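Local coordinates for protein acyl-coenzyme A oxidase 1 (PDB 5Y9D) that uses FAD to oxidise saturated acyl-CoAs to (2E)-enoyl-CoAs, with oxygen reduced to hydrogen peroxide, in peroxisomal fatty acid beta-oxidation, at residues A582-D586 with D587-H591. Numbering follows the deposited sequence.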
loop_
_atom_site.group_PDB
_atom_site.type_symbol
_atom_site.label_atom_id
_atom_site.label_comp_id
_atom_site.label_asym_id
_atom_site.label_seq_id
_atom_site.Cartn_x
_atom_site.Cartn_y
_atom_site.Cartn_z
ATOM N N ALA A 582 -18.256 -10.544 26.461
ATOM C CA ALA A 582 -19.224 -11.101 27.373
ATOM C C ALA A 582 -18.593 -12.083 28.342
ATOM O O ALA A 582 -19.123 -12.266 29.461
ATOM C CB ALA A 582 -20.347 -11.794 26.592
ATOM N N THR A 583 -17.485 -12.711 27.924
ATOM C CA THR A 583 -16.874 -13.818 28.674
ATOM C C THR A 583 -15.625 -13.415 29.436
ATOM O O THR A 583 -14.961 -14.259 30.043
ATOM C CB THR A 583 -16.495 -14.978 27.744
ATOM O OG1 THR A 583 -15.444 -14.577 26.867
ATOM C CG2 THR A 583 -17.671 -15.404 26.907
ATOM N N ALA A 584 -15.307 -12.124 29.408
ATOM C CA ALA A 584 -14.032 -11.618 29.923
ATOM C C ALA A 584 -14.005 -11.564 31.440
ATOM O O ALA A 584 -15.064 -11.569 32.085
ATOM C CB ALA A 584 -13.774 -10.218 29.363
ATOM N N LYS A 585 -12.798 -11.478 32.005
ATOM C CA LYS A 585 -12.649 -11.004 33.382
ATOM C C LYS A 585 -13.251 -9.618 33.458
ATOM O O LYS A 585 -13.132 -8.821 32.526
ATOM C CB LYS A 585 -11.180 -10.944 33.842
ATOM C CG LYS A 585 -10.686 -12.225 34.483
ATOM C CD LYS A 585 -9.620 -11.988 35.554
ATOM C CE LYS A 585 -8.889 -13.291 35.905
ATOM N NZ LYS A 585 -9.767 -14.513 35.952
ATOM N N ASP A 586 -13.869 -9.326 34.588
ATOM C CA ASP A 586 -14.630 -8.090 34.758
ATOM C C ASP A 586 -13.761 -6.830 34.766
ATOM O O ASP A 586 -14.113 -5.800 34.166
ATOM C CB ASP A 586 -15.461 -8.196 36.037
ATOM C CG ASP A 586 -16.511 -9.335 35.960
ATOM O OD1 ASP A 586 -17.265 -9.414 34.921
ATOM O OD2 ASP A 586 -16.561 -10.135 36.940
ATOM N N ASP A 587 -12.596 -6.926 35.387
ATOM C CA ASP A 587 -11.739 -5.770 35.531
ATOM C C ASP A 587 -11.337 -5.166 34.163
ATOM O O ASP A 587 -11.137 -3.959 34.051
ATOM C CB ASP A 587 -10.533 -6.143 36.397
ATOM C CG ASP A 587 -10.912 -7.118 37.531
ATOM O OD1 ASP A 587 -11.306 -8.274 37.217
ATOM O OD2 ASP A 587 -10.855 -6.722 38.725
ATOM N N ILE A 588 -11.258 -6.002 33.125
ATOM C CA ILE A 588 -10.845 -5.551 31.788
ATOM C C ILE A 588 -12.032 -5.274 30.906
ATOM O O ILE A 588 -11.931 -4.520 29.922
ATOM C CB ILE A 588 -9.872 -6.537 31.093
ATOM C CG1 ILE A 588 -10.511 -7.908 30.894
ATOM C CG2 ILE A 588 -8.601 -6.683 31.915
ATOM C CD1 ILE A 588 -9.537 -9.042 30.632
ATOM N N LYS A 589 -13.180 -5.820 31.270
ATOM C CA LYS A 589 -14.363 -5.720 30.391
ATOM C C LYS A 589 -14.674 -4.293 29.896
ATOM O O LYS A 589 -14.959 -4.111 28.702
ATOM C CB LYS A 589 -15.599 -6.339 31.038
ATOM C CG LYS A 589 -16.510 -7.022 30.046
ATOM C CD LYS A 589 -17.957 -7.079 30.514
ATOM C CE LYS A 589 -18.271 -8.340 31.307
ATOM N NZ LYS A 589 -19.715 -8.690 31.140
ATOM N N PRO A 590 -14.581 -3.279 30.775
ATOM C CA PRO A 590 -14.978 -1.930 30.323
ATOM C C PRO A 590 -14.042 -1.292 29.310
ATOM O O PRO A 590 -14.502 -0.551 28.451
ATOM C CB PRO A 590 -15.017 -1.105 31.615
ATOM C CG PRO A 590 -15.138 -2.124 32.691
ATOM C CD PRO A 590 -14.333 -3.302 32.219
ATOM N N HIS A 591 -12.750 -1.587 29.400
ATOM C CA HIS A 591 -11.782 -1.101 28.407
ATOM C C HIS A 591 -11.957 -1.832 27.091
ATOM O O HIS A 591 -11.906 -1.219 26.018
ATOM C CB HIS A 591 -10.352 -1.259 28.899
ATOM C CG HIS A 591 -10.116 -0.678 30.257
ATOM N ND1 HIS A 591 -9.958 -1.464 31.384
ATOM C CD2 HIS A 591 -10.036 0.607 30.673
ATOM C CE1 HIS A 591 -9.796 -0.684 32.438
ATOM N NE2 HIS A 591 -9.833 0.577 32.033
#
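Ile-588 folds back on Lys-585 in the short interhelical turn that leads from helix 558-581 into helix 589-606. This is local packing at the surface, away from the FAD site. CG1 of Ile-588 sits between the backbone N and the carbonyl carbon (chi1 61°), and this brings its ethyl branch back over the start of the turn, with CG1 3.2 Å from Lys-585 O. CD1 of Ile-588 lies 4.1 Å from CB of Lys-585. Ala-584 adds its methyl, with CB 4.3 Å from Ile-588 CG1. Helix 44-52 also packs here: Phe-50 touches Ala-584 and Val-47 touches Ile-588. Ile-588 is the buried residue of the turn, and an alanine here, lacking the ethyl branch, would probably leave a gap beside Lys-585 and weaken the contact with Val-47.

The backbone turn is closed by weak bonds. Lys-585 O accepts from the N-H groups of both Ile-588 and Lys-589. Lys-589 N also makes a weak hydrogen bond to Asp-586 O (3.0 Å, bent to 134°), so this N-H is shared between two carbonyls.

Asp-586 and Lys-589 run side by side and point the same way. A bend at chi3 (-90°) turns CE of Lys-589 toward the Asp-586 carboxylate, 3.9 Å from OD1, while NZ stays 4.6 Å from the same oxygen. The opposite charges are near each other but form no salt bridge. NZ of Lys-589 is 4.0 Å from Ala-582 O, just past helix 558-581, too far for a hydrogen bond. The ring of Pro-590 also meets Asp-586 O, its CD 3.2 Å away.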